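Local coordinates for mannonate dehydratase (PDB 3BDK), which probably catalyses the dehydration of D-mannonate to 2-dehydro-3-deoxy-D-gluconate, with manganese or ferrous iron as cofactor, in pentose and glucuronate interconversion, at residues A[196-201]-A[244-249]; A[101-106]-A[203-208]; A[180-185]-A[228-233]; A[256-261]-A[307-312]; A[271-276]-A[280-285]. One frame throughout, in Å; residues are numbered along the deposited sequence.

Contact 1 (A[196-201]-A[244-249]); sequences ANLEYF and LNLYDS
Leu246 meets Leu198 and Glu199 with its two methyl groups, one for each residue. Leu246 CD1 lies 3.7 Å from Leu198 CD2 and 3.9 Å from Leu198 CG, and the two leucine side chains cross at about a right angle. The other methyl, Leu246 CD2, rests on the aliphatic part of Glu199, 3.3 Å from Glu199 CG and 3.7 Å from Glu199 CB. Leu246 reaches both because its CG stands anti to the carbonyl carbon (chi1 -60°) and its CB points at the helix. The backbones come near at the same place, with 6.0 Å between Glu199 CA and Leu246 CA.

Among the polar groups, the chain of Glu199 is extended beyond CG, and OE2 forms a salt bridge with Lys203 one turn further along the same helix. Tyr247 OH and Ser249 OG bond to the two carboxylate oxygens of Glu210, which ties the turn to the end of helix 191-210.

The contact joins helix 191-210 to the turn that follows helix 237-245. That turn leads into strand 252-257, while helix 191-210 leads into strand 215-218, its neighbour in the parallel sheet.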
# COMPACT_ATOMS: atom_id res chain seq x y z
N ALA A 196 -0.57 9.98 -40.10
CA ALA A 196 0.54 10.09 -41.07
C ALA A 196 1.82 10.66 -40.47
O ALA A 196 2.91 10.19 -40.77
CB ALA A 196 0.11 10.93 -42.27
N ASN A 197 1.70 11.68 -39.64
CA ASN A 197 2.87 12.25 -39.02
C ASN A 197 3.54 11.23 -38.10
O ASN A 197 4.78 11.18 -38.03
CB ASN A 197 2.51 13.53 -38.30
CG ASN A 197 2.00 14.60 -39.26
OD1 ASN A 197 2.08 14.44 -40.48
ND2 ASN A 197 1.47 15.69 -38.72
N LEU A 198 2.73 10.40 -37.45
CA LEU A 198 3.20 9.40 -36.51
C LEU A 198 3.83 8.25 -37.24
O LEU A 198 4.89 7.77 -36.85
CB LEU A 198 2.06 8.87 -35.63
CG LEU A 198 2.34 7.69 -34.68
CD1 LEU A 198 3.39 8.03 -33.62
CD2 LEU A 198 1.07 7.20 -34.02
N GLU A 199 3.16 7.79 -38.29
CA GLU A 199 3.67 6.69 -39.07
C GLU A 199 5.07 7.01 -39.60
O GLU A 199 5.98 6.18 -39.52
CB GLU A 199 2.72 6.37 -40.20
CG GLU A 199 2.92 4.96 -40.74
CD GLU A 199 2.26 4.78 -42.08
OE1 GLU A 199 1.23 5.46 -42.31
OE2 GLU A 199 2.79 3.98 -42.88
N TYR A 200 5.23 8.22 -40.12
CA TYR A 200 6.50 8.72 -40.59
C TYR A 200 7.56 8.64 -39.50
O TYR A 200 8.68 8.17 -39.74
CB TYR A 200 6.35 10.17 -41.03
CG TYR A 200 7.57 10.77 -41.70
CD1 TYR A 200 7.77 10.62 -43.08
CD2 TYR A 200 8.50 11.51 -40.97
CE1 TYR A 200 8.88 11.18 -43.71
CE2 TYR A 200 9.61 12.07 -41.58
CZ TYR A 200 9.79 11.91 -42.96
OH TYR A 200 10.90 12.47 -43.57
N PHE A 201 7.18 9.11 -38.31
CA PHE A 201 8.03 9.08 -37.11
C PHE A 201 8.39 7.65 -36.69
O PHE A 201 9.54 7.37 -36.39
CB PHE A 201 7.32 9.84 -35.98
CG PHE A 201 8.03 9.79 -34.65
CD1 PHE A 201 7.53 9.01 -33.62
CD2 PHE A 201 9.15 10.59 -34.42
CE1 PHE A 201 8.16 8.98 -32.38
CE2 PHE A 201 9.78 10.58 -33.18
CZ PHE A 201 9.29 9.76 -32.16
N LEU A 244 -0.04 -0.46 -33.27
CA LEU A 244 0.75 -1.65 -33.36
C LEU A 244 1.11 -1.84 -34.84
O LEU A 244 2.30 -1.92 -35.17
CB LEU A 244 0.02 -2.84 -32.72
CG LEU A 244 0.32 -3.12 -31.22
CD1 LEU A 244 0.87 -1.92 -30.41
CD2 LEU A 244 -0.85 -3.77 -30.44
N ASN A 245 0.11 -1.79 -35.72
CA ASN A 245 0.31 -2.16 -37.12
C ASN A 245 1.18 -1.24 -37.97
O ASN A 245 1.60 -1.62 -39.05
CB ASN A 245 -1.03 -2.44 -37.81
CG ASN A 245 -1.76 -3.63 -37.19
OD1 ASN A 245 -1.21 -4.36 -36.34
ND2 ASN A 245 -3.00 -3.83 -37.60
N LEU A 246 1.48 -0.04 -37.45
CA LEU A 246 2.44 0.88 -38.11
C LEU A 246 3.83 0.27 -38.30
O LEU A 246 4.64 0.77 -39.09
CB LEU A 246 2.57 2.18 -37.32
CG LEU A 246 1.35 3.08 -37.08
CD1 LEU A 246 1.65 4.12 -36.02
CD2 LEU A 246 0.91 3.74 -38.38
N TYR A 247 4.09 -0.81 -37.57
CA TYR A 247 5.40 -1.44 -37.52
C TYR A 247 5.25 -2.65 -36.60
O TYR A 247 5.59 -2.58 -35.42
CB TYR A 247 6.42 -0.47 -36.94
CG TYR A 247 7.86 -0.81 -37.22
CD1 TYR A 247 8.57 -1.68 -36.38
CD2 TYR A 247 8.53 -0.25 -38.30
CE1 TYR A 247 9.91 -1.99 -36.64
CE2 TYR A 247 9.86 -0.55 -38.57
CZ TYR A 247 10.54 -1.42 -37.73
OH TYR A 247 11.85 -1.71 -37.99
N ASP A 248 4.71 -3.74 -37.16
CA ASP A 248 4.41 -4.95 -36.40
C ASP A 248 5.68 -5.61 -35.85
O ASP A 248 6.18 -6.61 -36.38
CB ASP A 248 3.61 -5.94 -37.25
CG ASP A 248 3.15 -7.14 -36.46
OD1 ASP A 248 2.16 -7.02 -35.72
OD2 ASP A 248 3.79 -8.21 -36.55
N SER A 249 6.18 -5.03 -34.77
CA SER A 249 7.42 -5.46 -34.13
C SER A 249 7.29 -5.29 -32.62
O SER A 249 6.84 -4.25 -32.13
CB SER A 249 8.60 -4.66 -34.65
OG SER A 249 9.74 -4.80 -33.82

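Contact 2 (A[101-106]-A[203-208]); sequences ALIENY and KAILPT
Ile103 and Ile205 face each other between two helices, and their side chains cross at about a right angle. Each offers its CG2 branch, and Ile103 CG2 to Ile205 CG2 is 4.2 Å. The same Ile103 methyl lies 4.0 Å from Ala204 CB. It gets there by standing anti to the backbone N, beside the carbonyl carbon. In Ile205 the other branch, CG1, sits between the backbone N and the carbonyl carbon (chi1 72°). It carries CD1 to the ring of Tyr106, which it meets obliquely, 4.3 Å from Tyr106 CE1. The ring is held further out: Tyr106 OH bonds to Ile86 O, and Phe201 meets the ring edge-to-face. Tyr106 and Ile205 both also touch Met216 on strand 215-218.

The axes of the two segments are 10.4 Å apart and run 22° from parallel. Helices 99-114 and 191-210 precede strands 120-123 and 215-218. Neighbouring outer helices packed nearly parallel, each leading into a strand of the sheet, belong to the TIM barrel.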
# COMPACT_ATOMS: atom_id res chain seq x y z
N ALA A 101 15.77 16.56 -39.06
CA ALA A 101 16.84 16.87 -38.13
C ALA A 101 16.40 16.57 -36.69
O ALA A 101 17.15 15.97 -35.93
CB ALA A 101 17.25 18.34 -38.28
N LEU A 102 15.19 16.98 -36.34
CA LEU A 102 14.68 16.73 -34.99
C LEU A 102 14.62 15.23 -34.74
O LEU A 102 15.09 14.75 -33.70
CB LEU A 102 13.34 17.44 -34.75
CG LEU A 102 13.45 18.98 -34.84
CD1 LEU A 102 12.17 19.63 -35.32
CD2 LEU A 102 13.89 19.63 -33.54
N ILE A 103 14.12 14.48 -35.72
CA ILE A 103 14.11 13.02 -35.68
C ILE A 103 15.53 12.46 -35.57
O ILE A 103 15.76 11.45 -34.90
CB ILE A 103 13.36 12.41 -36.89
CG1 ILE A 103 11.87 12.73 -36.79
CG2 ILE A 103 13.58 10.89 -36.98
CD1 ILE A 103 11.06 12.38 -38.03
N GLU A 104 16.48 13.13 -36.23
CA GLU A 104 17.91 12.82 -36.08
C GLU A 104 18.34 12.83 -34.62
O GLU A 104 18.78 11.82 -34.07
CB GLU A 104 18.78 13.79 -36.88
CG GLU A 104 18.94 13.40 -38.32
CD GLU A 104 19.26 11.92 -38.47
OE1 GLU A 104 20.22 11.46 -37.81
OE2 GLU A 104 18.53 11.24 -39.24
N ASN A 105 18.18 13.99 -34.00
CA ASN A 105 18.50 14.17 -32.60
C ASN A 105 17.82 13.16 -31.69
O ASN A 105 18.38 12.76 -30.68
CB ASN A 105 18.20 15.60 -32.18
CG ASN A 105 19.24 16.58 -32.70
OD1 ASN A 105 18.93 17.73 -33.00
ND2 ASN A 105 20.49 16.12 -32.81
N TYR A 106 16.61 12.76 -32.09
CA TYR A 106 15.83 11.71 -31.42
C TYR A 106 16.42 10.31 -31.69
O TYR A 106 16.41 9.46 -30.80
CB TYR A 106 14.35 11.79 -31.84
CG TYR A 106 13.37 11.22 -30.82
CD1 TYR A 106 13.12 9.85 -30.76
CD2 TYR A 106 12.70 12.06 -29.93
CE1 TYR A 106 12.24 9.32 -29.82
CE2 TYR A 106 11.80 11.53 -28.98
CZ TYR A 106 11.59 10.16 -28.93
OH TYR A 106 10.71 9.60 -28.01
N LYS A 203 8.24 4.60 -38.48
CA LYS A 203 9.09 3.80 -39.37
C LYS A 203 10.48 4.38 -39.47
O LYS A 203 11.41 3.67 -39.80
CB LYS A 203 8.45 3.49 -40.74
CG LYS A 203 7.91 4.69 -41.52
CD LYS A 203 7.22 4.26 -42.82
CE LYS A 203 6.08 3.30 -42.54
NZ LYS A 203 5.38 3.68 -41.28
N ALA A 204 10.60 5.66 -39.13
CA ALA A 204 11.90 6.31 -39.00
C ALA A 204 12.74 5.74 -37.83
O ALA A 204 13.91 5.37 -38.03
CB ALA A 204 11.73 7.82 -38.83
N ILE A 205 12.13 5.64 -36.64
CA ILE A 205 12.86 5.40 -35.40
C ILE A 205 12.96 3.95 -34.94
O ILE A 205 13.82 3.61 -34.12
CB ILE A 205 12.34 6.27 -34.20
CG1 ILE A 205 10.97 5.79 -33.71
CG2 ILE A 205 12.33 7.75 -34.55
CD1 ILE A 205 10.61 6.28 -32.33
N LEU A 206 12.10 3.08 -35.45
CA LEU A 206 12.05 1.72 -34.95
C LEU A 206 13.31 0.87 -35.20
O LEU A 206 13.87 0.33 -34.25
CB LEU A 206 10.76 1.02 -35.35
CG LEU A 206 9.65 1.04 -34.29
CD1 LEU A 206 9.72 -0.19 -33.36
CD2 LEU A 206 9.63 2.32 -33.47
N PRO A 207 13.77 0.77 -36.46
CA PRO A 207 15.02 0.03 -36.67
C PRO A 207 16.15 0.59 -35.79
O PRO A 207 16.91 -0.19 -35.22
CB PRO A 207 15.34 0.26 -38.15
CG PRO A 207 14.55 1.50 -38.51
CD PRO A 207 13.28 1.34 -37.73
N THR A 208 16.23 1.91 -35.67
CA THR A 208 17.16 2.58 -34.76
C THR A 208 17.03 2.03 -33.34
O THR A 208 18.02 1.91 -32.63
CB THR A 208 16.91 4.13 -34.72
OG1 THR A 208 16.83 4.65 -36.06
CG2 THR A 208 18.01 4.87 -33.95

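Contact 3 (A[180-185]-A[228-233]); sequences AIIENY and FGLPRI
Tyr185 and Leu230 bring their CA atoms to 6.2 Å where the helical segment 180-185 passes the irregular segment 228-233, whose backbone is extended at Leu230 and Pro231. The contact is apolar. Leu230 CD2 sits 3.7 Å from Tyr185 CB and 4.4 Å from Ile182 CG2, so one methyl touches two residues on successive turns of the helix. Leu230 CG is anti to its carbonyl carbon (chi1 -65°), which brings CD2 against the helix. Pro231 comes in beside it, with Pro231 CD 4.1 Å from Tyr185 CB. Leu230 CD2 and Pro231 CG both approach the tyrosine ring obliquely. The far end of that ring is held by a hydrogen bond from Tyr185 OH to Glu90.

Arg232 folds back on its own segment. Its NH2 bonds to Pro231 O at 3.1 Å, nearly straight at 174°. The oxygen lies in the guanidinium plane, but the nitrogen stands above the carbonyl plane. NH2 also bonds to Pro127 O.

The segment 228-233 belongs to the long loop after strand 215-218. The metal ligand His219 and the sugar-pocket residue Asp222 lie earlier in this loop. Such loops at the C-terminal ends of the strands form the active-site face of a TIM barrel.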
# COMPACT_ATOMS: atom_id res chain seq x y z
N ALA A 180 -0.86 30.14 -32.24
CA ALA A 180 -0.70 29.75 -33.64
C ALA A 180 -0.44 28.25 -33.84
O ALA A 180 -0.66 27.72 -34.93
CB ALA A 180 0.42 30.58 -34.28
N ILE A 181 0.06 27.58 -32.81
CA ILE A 181 0.24 26.14 -32.85
C ILE A 181 -1.15 25.48 -32.78
O ILE A 181 -1.42 24.47 -33.46
CB ILE A 181 1.14 25.67 -31.68
CG1 ILE A 181 2.59 26.07 -31.97
CG2 ILE A 181 1.06 24.16 -31.51
CD1 ILE A 181 3.50 26.11 -30.75
N ILE A 182 -2.02 26.08 -31.97
CA ILE A 182 -3.38 25.61 -31.78
C ILE A 182 -4.18 25.89 -33.05
O ILE A 182 -4.86 24.99 -33.56
CB ILE A 182 -4.02 26.23 -30.51
CG1 ILE A 182 -3.40 25.60 -29.25
CG2 ILE A 182 -5.51 26.00 -30.49
CD1 ILE A 182 -3.27 26.54 -28.07
N GLU A 183 -4.05 27.09 -33.60
CA GLU A 183 -4.67 27.39 -34.91
C GLU A 183 -4.29 26.37 -35.98
O GLU A 183 -5.18 25.84 -36.68
CB GLU A 183 -4.39 28.83 -35.36
CG GLU A 183 -4.80 29.89 -34.32
CD GLU A 183 -5.07 31.29 -34.91
OE1 GLU A 183 -5.38 32.21 -34.10
OE2 GLU A 183 -4.98 31.46 -36.15
N ASN A 184 -2.99 26.05 -36.08
CA ASN A 184 -2.52 25.07 -37.06
C ASN A 184 -3.18 23.69 -36.93
O ASN A 184 -3.75 23.20 -37.89
CB ASN A 184 -0.98 24.98 -37.11
CG ASN A 184 -0.47 24.17 -38.32
OD1 ASN A 184 -0.78 24.48 -39.47
ND2 ASN A 184 0.30 23.12 -38.05
N TYR A 185 -3.11 23.09 -35.74
CA TYR A 185 -3.76 21.80 -35.41
C TYR A 185 -5.27 21.80 -35.66
O TYR A 185 -5.80 20.87 -36.28
CB TYR A 185 -3.52 21.43 -33.95
CG TYR A 185 -2.23 20.70 -33.67
CD1 TYR A 185 -1.28 21.22 -32.79
CD2 TYR A 185 -1.96 19.47 -34.26
CE1 TYR A 185 -0.10 20.54 -32.53
CE2 TYR A 185 -0.78 18.79 -34.01
CZ TYR A 185 0.14 19.33 -33.14
OH TYR A 185 1.31 18.64 -32.88
N PHE A 228 -10.76 21.16 -26.80
CA PHE A 228 -10.44 22.44 -27.40
C PHE A 228 -10.26 22.31 -28.92
O PHE A 228 -9.38 22.97 -29.51
CB PHE A 228 -9.13 22.96 -26.79
CG PHE A 228 -9.17 23.16 -25.31
CD1 PHE A 228 -10.24 23.81 -24.71
CD2 PHE A 228 -8.10 22.75 -24.53
CE1 PHE A 228 -10.26 24.03 -23.35
CE2 PHE A 228 -8.09 22.96 -23.18
CZ PHE A 228 -9.17 23.59 -22.57
N GLY A 229 -11.06 21.44 -29.53
CA GLY A 229 -10.97 21.20 -30.97
C GLY A 229 -9.64 20.68 -31.49
O GLY A 229 -9.45 20.60 -32.70
N LEU A 230 -8.73 20.31 -30.59
CA LEU A 230 -7.48 19.67 -30.98
C LEU A 230 -7.68 18.18 -31.22
O LEU A 230 -8.48 17.56 -30.53
CB LEU A 230 -6.45 19.80 -29.89
CG LEU A 230 -5.89 21.13 -29.47
CD1 LEU A 230 -5.10 20.90 -28.16
CD2 LEU A 230 -5.02 21.66 -30.59
N PRO A 231 -6.93 17.59 -32.16
CA PRO A 231 -7.12 16.17 -32.45
C PRO A 231 -6.35 15.24 -31.48
O PRO A 231 -5.31 15.64 -30.93
CB PRO A 231 -6.59 16.05 -33.87
CG PRO A 231 -5.48 17.00 -33.90
CD PRO A 231 -5.89 18.17 -33.04
N ARG A 232 -6.88 14.03 -31.24
CA ARG A 232 -6.21 13.00 -30.45
C ARG A 232 -6.44 11.69 -31.13
O ARG A 232 -7.54 11.44 -31.61
CB ARG A 232 -6.78 12.92 -29.04
CG ARG A 232 -6.09 13.79 -28.00
CD ARG A 232 -6.57 15.25 -28.03
NE ARG A 232 -5.92 16.02 -26.97
CZ ARG A 232 -4.84 16.79 -27.13
NH1 ARG A 232 -4.33 17.44 -26.08
NH2 ARG A 232 -4.27 16.95 -28.32
N ILE A 233 -5.42 10.83 -31.17
CA ILE A 233 -5.56 9.55 -31.86
C ILE A 233 -5.28 8.32 -30.99
O ILE A 233 -5.78 7.21 -31.28
CB ILE A 233 -4.76 9.49 -33.20
CG1 ILE A 233 -3.27 9.82 -33.00
CG2 ILE A 233 -5.42 10.38 -34.26
CD1 ILE A 233 -2.43 9.63 -34.26

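Contact 4 (A[256-261]-A[307-312]); sequences MCVGSY and GDIDMN
Asp310 OD2, one residue beyond the Ile309 that touches Val258, accepts two weak backbone bonds, from Asn312 N at 3.1 Å and from Ala313 N. Asp310 is the N-cap of helix 311-320, and these are capping bonds. The fold is a xylose isomerase-like TIM barrel, and the opposing segment is the end of strand 252-257 with the short helix after it. Cys257 caps that helix with another weak bond, Cys257 SG 3.5 Å from Ser260 N. The contact joins the first turn of helix 258-262 to the loop and first residue of helix 311-320.

The packing is mostly apolar and buried. Ile309 CD1 rests on the helix backbone, 3.8 Å from Val258 O and 4.0 Å from Gly259 CA, and lies 4.3 Å from Val258 CG2. Gly259 lies about 8 Å from the manganese ion, near but not at the metal site. On the other segment, Asp308 OD1 forms a salt bridge with Lys379 of the second subunit, which also bonds to Gly307 O.

Met311 completes the contact. Beyond its CB the chain bends at chi2 (-49°), which brings the thioether against Val258. Met311 SD and Met311 CE both end 4.1 Å from Val258 CG2.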
# COMPACT_ATOMS: atom_id res chain seq x y z
N MET A 256 0.41 0.77 -21.41
CA MET A 256 -0.97 0.58 -20.98
C MET A 256 -1.26 1.36 -19.69
O MET A 256 -1.16 0.83 -18.59
CB MET A 256 -1.27 -0.90 -20.78
CG MET A 256 -2.69 -1.20 -20.19
SD MET A 256 -4.10 -0.27 -20.92
CE MET A 256 -4.23 -1.08 -22.52
N CYS A 257 -1.59 2.64 -19.83
CA CYS A 257 -1.99 3.43 -18.68
C CYS A 257 -3.49 3.24 -18.57
O CYS A 257 -4.27 3.99 -19.17
CB CYS A 257 -1.61 4.91 -18.85
SG CYS A 257 -2.19 5.99 -17.54
N VAL A 258 -3.89 2.20 -17.84
CA VAL A 258 -5.30 1.90 -17.64
C VAL A 258 -6.13 3.11 -17.19
O VAL A 258 -7.31 3.19 -17.51
CB VAL A 258 -5.54 0.70 -16.66
CG1 VAL A 258 -5.04 -0.58 -17.26
CG2 VAL A 258 -4.93 0.95 -15.28
N GLY A 259 -5.51 4.04 -16.45
CA GLY A 259 -6.17 5.23 -15.96
C GLY A 259 -6.55 6.19 -17.07
O GLY A 259 -7.65 6.76 -17.08
N SER A 260 -5.62 6.40 -18.00
CA SER A 260 -5.84 7.32 -19.12
C SER A 260 -6.94 6.77 -19.98
O SER A 260 -7.88 7.49 -20.29
CB SER A 260 -4.57 7.51 -19.96
OG SER A 260 -3.73 8.51 -19.38
N TYR A 261 -6.84 5.50 -20.32
CA TYR A 261 -7.88 4.83 -21.09
C TYR A 261 -9.23 4.75 -20.39
O TYR A 261 -10.26 4.89 -21.06
CB TYR A 261 -7.43 3.45 -21.53
CG TYR A 261 -6.43 3.46 -22.66
CD1 TYR A 261 -5.22 2.77 -22.56
CD2 TYR A 261 -6.70 4.13 -23.84
CE1 TYR A 261 -4.31 2.77 -23.60
CE2 TYR A 261 -5.80 4.14 -24.88
CZ TYR A 261 -4.61 3.47 -24.76
OH TYR A 261 -3.70 3.50 -25.80
N GLY A 307 -12.43 3.79 -7.35
CA GLY A 307 -12.62 4.23 -8.71
C GLY A 307 -13.44 3.25 -9.55
O GLY A 307 -14.26 2.50 -9.03
N ASP A 308 -13.19 3.28 -10.86
CA ASP A 308 -13.99 2.58 -11.84
C ASP A 308 -13.24 1.40 -12.45
O ASP A 308 -13.80 0.66 -13.25
CB ASP A 308 -14.46 3.57 -12.92
CG ASP A 308 -15.49 4.58 -12.40
OD1 ASP A 308 -15.71 4.66 -11.16
OD2 ASP A 308 -16.09 5.32 -13.23
N ILE A 309 -11.98 1.21 -12.07
CA ILE A 309 -11.18 0.13 -12.64
C ILE A 309 -10.98 -1.02 -11.68
O ILE A 309 -10.70 -0.83 -10.50
CB ILE A 309 -9.79 0.64 -13.06
CG1 ILE A 309 -9.93 1.83 -14.01
CG2 ILE A 309 -8.96 -0.48 -13.72
CD1 ILE A 309 -8.68 2.74 -14.01
N ASP A 310 -11.13 -2.23 -12.19
CA ASP A 310 -10.86 -3.41 -11.39
C ASP A 310 -9.40 -3.77 -11.58
O ASP A 310 -9.03 -4.55 -12.47
CB ASP A 310 -11.76 -4.57 -11.81
CG ASP A 310 -11.67 -5.75 -10.88
OD1 ASP A 310 -12.59 -6.60 -10.96
OD2 ASP A 310 -10.70 -5.85 -10.08
N MET A 311 -8.58 -3.17 -10.71
CA MET A 311 -7.12 -3.34 -10.68
C MET A 311 -6.71 -4.77 -10.50
O MET A 311 -5.61 -5.16 -10.92
CB MET A 311 -6.50 -2.51 -9.57
CG MET A 311 -6.48 -1.03 -9.88
SD MET A 311 -5.83 -0.57 -11.53
CE MET A 311 -5.57 1.18 -11.24
N ASN A 312 -7.59 -5.57 -9.89
CA ASN A 312 -7.25 -6.95 -9.61
C ASN A 312 -7.26 -7.73 -10.91
O ASN A 312 -6.27 -8.38 -11.25
CB ASN A 312 -8.17 -7.58 -8.57
CG ASN A 312 -7.86 -9.05 -8.35
OD1 ASN A 312 -8.69 -9.91 -8.65
ND2 ASN A 312 -6.68 -9.34 -7.83

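Contact 5 (A[271-276]-A[280-285]); sequences AMTEYA and NRINFM
Ala276 and Ile282 carry most of this contact, with Thr273 beside them. They lie where helix 269-278 ends in a Schellman motif and the chain turns into strand 282-286. Together with strand 252-257 this makes one beta-alpha-beta crossover of the TIM barrel. Ile282 points at the helix. Its CG1, anti to the carbonyl carbon (chi1 -52°), lies 4.0 Å from Ala276 CB. Its CD1 reaches one turn back and touches Thr273 O at 4.0 Å. Thr273 CG2 is a looser neighbour, 4.5 Å from Ile282 CD1. The hydroxyl of Thr273 bonds back to Val269 O within its own helix.

Asn280 has a positive phi (53°) and is the C-prime residue of the motif. It reverses the backbone so that Arg281 faces the helix end. The Arg281 side chain then leads away, and its CG packs on Leu244. The bond across the contact is Arg281 N to Ala276 O, 2.9 Å long, with the nitrogen almost in line with the carbonyl (163°).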
# COMPACT_ATOMS: atom_id res chain seq x y z
N ALA A 271 -10.37 -5.53 -21.42
CA ALA A 271 -10.25 -6.12 -22.75
C ALA A 271 -9.03 -5.55 -23.46
O ALA A 271 -8.30 -6.28 -24.11
CB ALA A 271 -11.51 -5.87 -23.55
N MET A 272 -8.81 -4.24 -23.31
CA MET A 272 -7.71 -3.59 -23.99
C MET A 272 -6.35 -4.12 -23.51
O MET A 272 -5.41 -4.34 -24.30
CB MET A 272 -7.78 -2.09 -23.78
CG MET A 272 -8.52 -1.36 -24.88
SD MET A 272 -8.16 0.40 -24.75
CE MET A 272 -9.31 0.82 -23.47
N THR A 273 -6.29 -4.32 -22.20
CA THR A 273 -5.13 -4.90 -21.56
C THR A 273 -4.89 -6.30 -22.13
O THR A 273 -3.82 -6.55 -22.67
CB THR A 273 -5.31 -4.84 -20.04
OG1 THR A 273 -5.24 -3.47 -19.65
CG2 THR A 273 -4.22 -5.63 -19.31
N GLU A 274 -5.89 -7.18 -22.06
CA GLU A 274 -5.73 -8.53 -22.60
C GLU A 274 -5.35 -8.55 -24.10
O GLU A 274 -4.30 -9.11 -24.47
CB GLU A 274 -6.95 -9.40 -22.33
CG GLU A 274 -6.78 -10.84 -22.78
CD GLU A 274 -7.69 -11.81 -22.03
OE1 GLU A 274 -8.86 -11.47 -21.71
OE2 GLU A 274 -7.20 -12.93 -21.76
N TYR A 275 -6.17 -7.92 -24.95
CA TYR A 275 -5.83 -7.84 -26.36
C TYR A 275 -4.32 -7.61 -26.58
O TYR A 275 -3.69 -8.35 -27.33
CB TYR A 275 -6.64 -6.76 -27.13
CG TYR A 275 -6.08 -6.57 -28.51
CD1 TYR A 275 -6.42 -7.44 -29.56
CD2 TYR A 275 -5.15 -5.56 -28.77
CE1 TYR A 275 -5.86 -7.31 -30.82
CE2 TYR A 275 -4.59 -5.40 -30.04
CZ TYR A 275 -4.94 -6.28 -31.06
OH TYR A 275 -4.36 -6.10 -32.31
N ALA A 276 -3.77 -6.59 -25.92
CA ALA A 276 -2.42 -6.12 -26.17
C ALA A 276 -1.38 -7.07 -25.64
O ALA A 276 -0.26 -7.14 -26.15
CB ALA A 276 -2.22 -4.76 -25.57
N ASN A 280 1.86 -9.57 -27.32
CA ASN A 280 3.16 -9.26 -26.72
C ASN A 280 3.53 -7.79 -26.94
O ASN A 280 4.63 -7.46 -27.40
CB ASN A 280 4.26 -10.21 -27.24
CG ASN A 280 5.55 -10.16 -26.39
OD1 ASN A 280 5.53 -10.50 -25.20
ND2 ASN A 280 6.66 -9.72 -27.00
N ARG A 281 2.61 -6.89 -26.61
CA ARG A 281 2.82 -5.50 -26.98
C ARG A 281 2.73 -4.50 -25.82
O ARG A 281 2.71 -3.29 -26.04
CB ARG A 281 1.89 -5.11 -28.15
CG ARG A 281 2.35 -5.63 -29.53
CD ARG A 281 3.85 -5.33 -29.77
NE ARG A 281 4.34 -5.71 -31.09
CZ ARG A 281 4.48 -6.96 -31.53
NH1 ARG A 281 4.15 -7.99 -30.76
NH2 ARG A 281 4.96 -7.18 -32.75
N ILE A 282 2.70 -5.01 -24.60
CA ILE A 282 2.82 -4.15 -23.45
C ILE A 282 4.29 -4.09 -23.06
O ILE A 282 4.86 -5.10 -22.66
CB ILE A 282 1.96 -4.63 -22.25
CG1 ILE A 282 0.52 -4.88 -22.68
CG2 ILE A 282 2.03 -3.60 -21.14
CD1 ILE A 282 -0.52 -4.60 -21.58
N ASN A 283 4.89 -2.91 -23.17
CA ASN A 283 6.30 -2.74 -22.83
C ASN A 283 6.49 -1.89 -21.58
O ASN A 283 7.61 -1.52 -21.23
CB ASN A 283 7.06 -2.12 -24.01
CG ASN A 283 7.14 -3.04 -25.20
OD1 ASN A 283 7.41 -2.61 -26.32
ND2 ASN A 283 6.90 -4.33 -24.97
N PHE A 284 5.39 -1.59 -20.90
CA PHE A 284 5.41 -0.68 -19.76
C PHE A 284 4.00 -0.33 -19.30
O PHE A 284 3.04 -0.43 -20.07
CB PHE A 284 6.18 0.60 -20.11
CG PHE A 284 6.34 1.54 -18.95
CD1 PHE A 284 6.29 2.91 -19.14
CD2 PHE A 284 6.55 1.06 -17.67
CE1 PHE A 284 6.44 3.78 -18.08
CE2 PHE A 284 6.70 1.92 -16.60
CZ PHE A 284 6.65 3.28 -16.81
N MET A 285 3.88 0.07 -18.04
CA MET A 285 2.61 -0.03 -17.32
C MET A 285 2.37 1.20 -16.46
O MET A 285 3.20 1.56 -15.62
CB MET A 285 2.58 -1.29 -16.46
CG MET A 285 2.01 -2.51 -17.17
SD MET A 285 0.33 -2.25 -17.76
CE MET A 285 -0.61 -3.10 -16.50

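From the N terminus, contact 2 opens first, at 101-106, then contact 3 at 180-185 and contact 1 at 196-201. They close in the same order, at 203-208, 228-233 and 244-249, so each crosses the other two. Contacts 1 and 2 share helix 191-210 and touch through Tyr247 and Leu206. Together the three involve helices 99-114, 176-187 and 191-210, the long loop after strand 215-218 and the turn after helix 237-245. Contact 4 then opens at 256-261 and closes at 307-312. Contact 5, between a helix and the next strand, lies within that span. Contacts 4 and 5 meet through the neighbouring strands 252-257 and 282-286. Contact 5 also touches contact 1 at the end of segment 244-249.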